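Local coordinates for protein PrgZ (Enterococcus faecalis, PDB 4FAJ) that binds the peptide sex pheromone cCF10 as a membrane-anchored extracellular receptor of the solute-binding protein 5 family, and probably serves its import into the cell, at residues 65-69 with 275-279; 279-284 with 295-301. All coordinates share one frame. Residues are numbered along the deposited sequence.

Interaction 1: residues 65-69 with 275-279; sequences TAGTP and QVVKE. With ZN (zinc ion), chain F.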
ATOM      1  N   THR A  65       8.434 -12.654   9.683  1.00 16.47           N
ATOM      2  CA  THR A  65       7.741 -13.189   8.527  1.00 16.23           C
ATOM      3  C   THR A  65       7.314 -12.105   7.551  1.00 16.39           C
ATOM      4  O   THR A  65       7.213 -10.929   7.902  1.00 16.84           O
ATOM      5  CB  THR A  65       6.504 -14.019   8.941  1.00 16.45           C
ATOM      6  OG1 THR A  65       5.540 -13.174   9.574  1.00 16.16           O
ATOM      7  CG2 THR A  65       6.905 -15.127   9.896  1.00 16.09           C
ATOM      8  N   ALA A  66       7.031 -12.539   6.328  1.00 16.54           N
ATOM      9  CA  ALA A  66       6.605 -11.662   5.237  1.00 16.78           C
ATOM     10  C   ALA A  66       5.565 -12.430   4.433  1.00 17.18           C
ATOM     11  O   ALA A  66       5.560 -13.668   4.455  1.00 17.55           O
ATOM     12  CB  ALA A  66       7.804 -11.300   4.350  1.00 16.36           C
ATOM     13  N   GLY A  67       4.707 -11.709   3.715  1.00 17.27           N
ATOM     14  CA  GLY A  67       3.621 -12.339   2.948  1.00 18.01           C
ATOM     15  C   GLY A  67       3.975 -12.691   1.509  1.00 18.56           C
ATOM     16  O   GLY A  67       3.352 -13.576   0.919  1.00 19.16           O
ATOM     17  N   THR A  68       4.963 -11.992   0.936  1.00 18.83           N
ATOM     18  CA  THR A  68       5.415 -12.243  -0.441  1.00 18.96           C
ATOM     19  C   THR A  68       6.918 -12.002  -0.539  1.00 19.07           C
ATOM     20  O   THR A  68       7.493 -11.409   0.368  1.00 18.65           O
ATOM     21  CB  THR A  68       4.746 -11.288  -1.470  1.00 19.14           C
ATOM     22  OG1 THR A  68       5.330  -9.979  -1.362  1.00 18.70           O
ATOM     23  CG2 THR A  68       3.210 -11.202  -1.294  1.00 18.57           C
ATOM     24  N   PRO A  69       7.554 -12.441  -1.648  1.00 19.00           N
ATOM     25  CA  PRO A  69       8.929 -12.005  -1.897  1.00 18.93           C
ATOM     26  C   PRO A  69       9.011 -10.499  -2.097  1.00 18.07           C
ATOM     27  O   PRO A  69       8.007  -9.850  -2.382  1.00 18.08           O
ATOM     28  CB  PRO A  69       9.311 -12.732  -3.188  1.00 19.23           C
ATOM     29  CG  PRO A  69       8.331 -13.924  -3.255  1.00 19.69           C
ATOM     30  CD  PRO A  69       7.074 -13.352  -2.704  1.00 19.33           C
ATOM     31  N   GLN A 275      11.333 -14.559   6.526  1.00 16.70           N
ATOM     32  CA  GLN A 275      10.885 -15.772   5.854  1.00 17.51           C
ATOM     33  C   GLN A 275       9.461 -15.576   5.348  1.00 16.83           C
ATOM     34  O   GLN A 275       8.583 -15.203   6.118  1.00 17.00           O
ATOM     35  CB  GLN A 275      10.923 -16.949   6.832  1.00 18.20           C
ATOM     36  CG  GLN A 275      10.180 -18.192   6.355  1.00 20.82           C
ATOM     37  CD  GLN A 275      10.902 -18.900   5.241  1.00 22.18           C
ATOM     38  OE1 GLN A 275      12.025 -19.361   5.424  1.00 24.12           O
ATOM     39  NE2 GLN A 275      10.265 -18.989   4.070  1.00 23.57           N
ATOM     40  N   VAL A 276       9.224 -15.840   4.066  1.00 16.92           N
ATOM     41  CA  VAL A 276       7.875 -15.754   3.519  1.00 16.89           C
ATOM     42  C   VAL A 276       7.049 -16.922   4.064  1.00 16.89           C
ATOM     43  O   VAL A 276       7.506 -18.064   4.070  1.00 17.33           O
ATOM     44  CB  VAL A 276       7.852 -15.764   1.967  1.00 17.17           C
ATOM     45  CG1 VAL A 276       6.418 -15.753   1.455  1.00 17.12           C
ATOM     46  CG2 VAL A 276       8.605 -14.555   1.415  1.00 16.62           C
ATOM     47  N   VAL A 277       5.844 -16.619   4.542  1.00 17.37           N
ATOM     48  CA  VAL A 277       4.909 -17.638   5.019  1.00 18.00           C
ATOM     49  C   VAL A 277       3.629 -17.584   4.186  1.00 18.21           C
ATOM     50  O   VAL A 277       2.925 -16.572   4.177  1.00 18.40           O
ATOM     51  CB  VAL A 277       4.600 -17.467   6.519  1.00 17.98           C
ATOM     52  CG1 VAL A 277       3.523 -18.483   6.994  1.00 18.98           C
ATOM     53  CG2 VAL A 277       5.872 -17.643   7.323  1.00 17.77           C
ATOM     54  N   LYS A 278       3.364 -18.659   3.452  1.00 18.48           N
ATOM     55  CA  LYS A 278       2.163 -18.758   2.629  1.00 18.76           C
ATOM     56  C   LYS A 278       1.150 -19.722   3.246  1.00 18.55           C
ATOM     57  O   LYS A 278      -0.054 -19.614   2.979  1.00 19.42           O
ATOM     58  CB  LYS A 278       2.521 -19.261   1.236  1.00 20.04           C
ATOM     59  CG  LYS A 278       3.596 -18.458   0.480  1.00 23.32           C
ATOM     60  CD  LYS A 278       3.018 -17.646  -0.694  1.00 26.96           C
ATOM     61  CE  LYS A 278       3.812 -17.840  -1.982  1.00 29.26           C
ATOM     62  NZ  LYS A 278       3.207 -18.854  -2.878  1.00 31.16           N
ATOM     63  N   GLU A 279       1.638 -20.664   4.055  1.00 17.18           N
ATOM     64  CA  GLU A 279       0.800 -21.681   4.701  1.00 17.24           C
ATOM     65  C   GLU A 279       0.871 -21.509   6.215  1.00 16.74           C
ATOM     66  O   GLU A 279       1.929 -21.689   6.820  1.00 16.31           O
ATOM     67  CB  GLU A 279       1.253 -23.087   4.299  1.00 17.12           C
ATOM     68  CG  GLU A 279       0.597 -24.229   5.113  1.00 17.82           C
ATOM     69  CD  GLU A 279      -0.905 -24.147   5.149  1.00 17.13           C
ATOM     70  OE1 GLU A 279      -1.520 -23.978   4.075  1.00 16.27           O
ATOM     71  OE2 GLU A 279      -1.497 -24.250   6.253  1.00 16.86           O
TER
HETATM   72 ZN    ZN F 604      -3.486 -24.353   6.308  1.00 16.92          ZN
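Two parallel strand ends meet here at the edge of a mixed four-stranded sheet in a peptide-binding protein of the OppA type. Val276, with 67 Å² covered, is the residue most buried by the contact. Its backbone lies beside Ala66 (CA to CA 4.6 Å), and both side chains point to the sheet face where Trp253 of the next strand packs on them. The last parallel pairing runs through Ala66: Ala66 N donates to Gln275 O (3.1 Å) and Ala66 O accepts from Val277 N (3.0 Å), so one residue bonds to the two neighbours of Val276. Beyond it the segments part; measured end to end, 65-69 and 275-278 run 79° apart. Segment 65-69 turns at Gly67 toward Thr68, which packs on the bound pheromone, while 275-279 runs on to Glu279, a zinc ligand and helix N-cap. Val276 CG2 lies in the bend of 65-69, 3.5 Å from Thr68 O and 3.9 Å from Pro69 N. Thr65 and Gln275 share the other face. There the methyl of Thr65 packs on Val277, the first residue past strand 271-276, with Thr65 CG2 3.7 Å from Val277 CG2.

Interaction 2: residues 279-284 with 295-301; sequences EINTGI and APLAGEY. With ZN (zinc ion), chain F.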
ATOM      1  N   GLU A 279       1.638 -20.664   4.055  1.00 17.18           N
ATOM      2  CA  GLU A 279       0.800 -21.681   4.701  1.00 17.24           C
ATOM      3  C   GLU A 279       0.871 -21.509   6.215  1.00 16.74           C
ATOM      4  O   GLU A 279       1.929 -21.689   6.820  1.00 16.31           O
ATOM      5  CB  GLU A 279       1.253 -23.087   4.299  1.00 17.12           C
ATOM      6  CG  GLU A 279       0.597 -24.229   5.113  1.00 17.82           C
ATOM      7  CD  GLU A 279      -0.905 -24.147   5.149  1.00 17.13           C
ATOM      8  OE1 GLU A 279      -1.520 -23.978   4.075  1.00 16.27           O
ATOM      9  OE2 GLU A 279      -1.497 -24.250   6.253  1.00 16.86           O
ATOM     10  N   ILE A 280      -0.261 -21.156   6.811  1.00 16.85           N
ATOM     11  CA  ILE A 280      -0.320 -20.751   8.228  1.00 16.56           C
ATOM     12  C   ILE A 280       0.061 -21.877   9.198  1.00 16.34           C
ATOM     13  O   ILE A 280       0.704 -21.630  10.226  1.00 16.52           O
ATOM     14  CB  ILE A 280      -1.728 -20.198   8.585  1.00 16.78           C
ATOM     15  CG1 ILE A 280      -2.095 -19.012   7.681  1.00 18.06           C
ATOM     16  CG2 ILE A 280      -1.815 -19.824  10.064  1.00 15.96           C
ATOM     17  CD1 ILE A 280      -1.034 -17.948   7.530  1.00 19.10           C
ATOM     18  N   ASN A 281      -0.325 -23.108   8.874  1.00 16.06           N
ATOM     19  CA  ASN A 281       0.045 -24.266   9.695  1.00 16.29           C
ATOM     20  C   ASN A 281       1.560 -24.381   9.849  1.00 15.97           C
ATOM     21  O   ASN A 281       2.055 -24.711  10.916  1.00 15.89           O
ATOM     22  CB  ASN A 281      -0.510 -25.543   9.083  1.00 16.30           C
ATOM     23  CG  ASN A 281      -0.282 -26.745   9.956  1.00 18.23           C
ATOM     24  OD1 ASN A 281      -0.871 -26.859  11.025  1.00 16.71           O
ATOM     25  ND2 ASN A 281       0.585 -27.657   9.506  1.00 17.87           N
ATOM     26  N   THR A 282       2.289 -24.107   8.772  1.00 16.03           N
ATOM     27  CA  THR A 282       3.745 -24.208   8.794  1.00 17.05           C
ATOM     28  C   THR A 282       4.357 -23.089   9.647  1.00 15.84           C
ATOM     29  O   THR A 282       5.266 -23.334  10.414  1.00 16.38           O
ATOM     30  CB  THR A 282       4.334 -24.142   7.376  1.00 17.09           C
ATOM     31  OG1 THR A 282       3.713 -25.139   6.554  1.00 18.51           O
ATOM     32  CG2 THR A 282       5.819 -24.381   7.422  1.00 18.61           C
ATOM     33  N   GLY A 283       3.836 -21.870   9.524  1.00 15.43           N
ATOM     34  CA  GLY A 283       4.319 -20.748  10.322  1.00 14.94           C
ATOM     35  C   GLY A 283       4.169 -21.015  11.815  1.00 15.22           C
ATOM     36  O   GLY A 283       5.078 -20.757  12.600  1.00 15.19           O
ATOM     37  N   ILE A 284       3.025 -21.566  12.191  1.00 15.08           N
ATOM     38  CA  ILE A 284       2.724 -21.858  13.582  1.00 15.48           C
ATOM     39  C   ILE A 284       3.659 -22.945  14.124  1.00 16.19           C
ATOM     40  O   ILE A 284       4.215 -22.808  15.215  1.00 16.86           O
ATOM     41  CB  ILE A 284       1.259 -22.289  13.737  1.00 15.19           C
ATOM     42  CG1 ILE A 284       0.320 -21.118  13.427  1.00 15.01           C
ATOM     43  CG2 ILE A 284       1.005 -22.847  15.122  1.00 16.46           C
ATOM     44  CD1 ILE A 284      -1.136 -21.502  13.313  1.00 12.29           C
ATOM     45  N   ALA A 295       4.304 -15.361  13.796  1.00 17.46           N
ATOM     46  CA  ALA A 295       3.519 -16.208  12.913  1.00 16.76           C
ATOM     47  C   ALA A 295       2.191 -15.538  12.600  1.00 16.04           C
ATOM     48  O   ALA A 295       1.455 -15.174  13.519  1.00 16.36           O
ATOM     49  CB  ALA A 295       3.281 -17.579  13.552  1.00 16.84           C
ATOM     50  N   PRO A 296       1.865 -15.374  11.303  1.00 15.27           N
ATOM     51  CA  PRO A 296       0.574 -14.784  10.968  1.00 14.71           C
ATOM     52  C   PRO A 296      -0.558 -15.769  11.233  1.00 15.20           C
ATOM     53  O   PRO A 296      -0.335 -16.994  11.203  1.00 15.15           O
ATOM     54  CB  PRO A 296       0.703 -14.500   9.467  1.00 14.93           C
ATOM     55  CG  PRO A 296       1.628 -15.557   8.989  1.00 15.12           C
ATOM     56  CD  PRO A 296       2.640 -15.694  10.092  1.00 15.37           C
ATOM     57  N   LEU A 297      -1.747 -15.236  11.507  1.00 15.35           N
ATOM     58  CA  LEU A 297      -2.923 -16.049  11.847  1.00 16.08           C
ATOM     59  C   LEU A 297      -4.207 -15.608  11.127  1.00 15.88           C
ATOM     60  O   LEU A 297      -4.429 -14.423  10.896  1.00 16.31           O
ATOM     61  CB  LEU A 297      -3.169 -15.986  13.356  1.00 16.07           C
ATOM     62  CG  LEU A 297      -2.091 -16.543  14.282  1.00 17.15           C
ATOM     63  CD1 LEU A 297      -2.392 -16.199  15.739  1.00 17.22           C
ATOM     64  CD2 LEU A 297      -1.929 -18.052  14.110  1.00 17.37           C
ATOM     65  N   ALA A 298      -5.049 -16.590  10.794  1.00 16.67           N
ATOM     66  CA  ALA A 298      -6.388 -16.356  10.256  1.00 16.45           C
ATOM     67  C   ALA A 298      -7.215 -17.631  10.385  1.00 16.75           C
ATOM     68  O   ALA A 298      -6.668 -18.685  10.678  1.00 16.89           O
ATOM     69  CB  ALA A 298      -6.308 -15.938   8.806  1.00 16.10           C
ATOM     70  N   GLY A 299      -8.522 -17.520  10.151  1.00 17.09           N
ATOM     71  CA  GLY A 299      -9.445 -18.665  10.169  1.00 18.00           C
ATOM     72  C   GLY A 299      -9.348 -19.543  11.402  1.00 18.86           C
ATOM     73  O   GLY A 299      -9.233 -19.050  12.519  1.00 18.48           O
ATOM     74  N   GLU A 300      -9.399 -20.856  11.196  1.00 20.09           N
ATOM     75  CA  GLU A 300      -9.358 -21.805  12.300  1.00 21.24           C
ATOM     76  C   GLU A 300      -8.095 -21.648  13.162  1.00 19.79           C
ATOM     77  O   GLU A 300      -8.145 -21.876  14.368  1.00 19.44           O
ATOM     78  CB  GLU A 300      -9.495 -23.228  11.764  1.00 22.87           C
ATOM     79  CG  GLU A 300      -9.408 -24.348  12.796  1.00 29.40           C
ATOM     80  CD  GLU A 300     -10.564 -24.378  13.798  1.00 35.63           C
ATOM     81  OE1 GLU A 300     -11.598 -23.688  13.583  1.00 40.00           O
ATOM     82  OE2 GLU A 300     -10.430 -25.113  14.807  1.00 39.42           O
ATOM     83  N   TYR A 301      -6.980 -21.244  12.557  1.00 17.94           N
ATOM     84  CA  TYR A 301      -5.733 -21.057  13.302  1.00 17.50           C
ATOM     85  C   TYR A 301      -5.875 -19.883  14.277  1.00 17.42           C
ATOM     86  O   TYR A 301      -5.445 -19.965  15.423  1.00 17.08           O
ATOM     87  CB  TYR A 301      -4.556 -20.802  12.354  1.00 17.18           C
ATOM     88  CG  TYR A 301      -4.402 -21.828  11.253  1.00 15.73           C
ATOM     89  CD1 TYR A 301      -3.836 -23.077  11.517  1.00 16.44           C
ATOM     90  CD2 TYR A 301      -4.812 -21.556   9.952  1.00 15.38           C
ATOM     91  CE1 TYR A 301      -3.681 -24.036  10.506  1.00 16.49           C
ATOM     92  CE2 TYR A 301      -4.678 -22.528   8.928  1.00 15.12           C
ATOM     93  CZ  TYR A 301      -4.104 -23.752   9.219  1.00 15.75           C
ATOM     94  OH  TYR A 301      -3.936 -24.696   8.224  1.00 15.12           O
TER
HETATM   95 ZN    ZN F 604      -3.486 -24.353   6.308  1.00 16.92          ZN
HETATM   96  O   HOH W   1       1.601 -18.887  10.477  1.00 14.42           O
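Glu279 stands just before helix 280-288 and does two jobs with one carboxylate oxygen: Glu279 OE2 accepts the capping hydrogen bond from Asn281 N (3.1 Å) and binds the zinc ion at 2.0 Å. Tyr301 OH reaches the same metal, also at 2.0 Å, so the 3.2 Å between Glu279 OE2 and Tyr301 OH is that of two ligands sharing an ion. Ile280, in the first turn, fits between strand 294-297 and the tyrosine. Its CB sits 4.0 Å from the Tyr301 ring centroid, a CH-pi contact over the face; Ile280 CG2 touches Tyr301 CD2 (3.5 Å), and Ile280 CD1 reaches Pro296 CG (3.9 Å). Water 1 links the backbones here, donating to Ile280 O (2.9 Å) and Pro296 O (2.8 Å). Asn281 adds a contact near the metal end of the ring, Asn281 CB lying 3.6 Å from Tyr301 OH. At Gly283 the helix backbone runs close to the strand: Gly283 CA is 5.3 Å from Ala295 CA, and Gly283 O is 3.8 Å from Ala295 CB. Ile284, one turn after Ile280, extends CD1 to Leu297 CD2 and Tyr301 CD1, both 3.6 Å away. The axis of segment 280-284 runs at 139° to strand 295-297, nearer antiparallel than parallel, with a closest approach of 7.4 Å. Ile280, Pro296 and Ala298 also pack on the bound pheromone. Helix and strand, joined by a short connection, pack beside the peptide-binding cleft, and a zinc site that Glu421 completes ties the helix start to helix 299-305.

Interactions 1 and 2 follow each other along the chain and share Glu279: strand 271-276 leaves the four-stranded sheet, and after the three residues 277-279 helix 280-288 begins. Their centres lie 11 Å apart. Pro296 packs against both segments of interaction 1, its CG 4.0 Å from Val277 CG1 and its CD 3.9 Å from Thr65 OG1; Val277 CG1 also lies 4.1 Å from Gly283 CA. Continuous packing thus joins the sheet edge to the helix, mostly through Pro296 and Val277. Both contacts border the pheromone. The zinc bound by the shared Glu279 takes its second ligand from interaction 2, while Lys278 of interaction 1 forms a salt bridge with Asp419, two residues before the third ligand, Glu421.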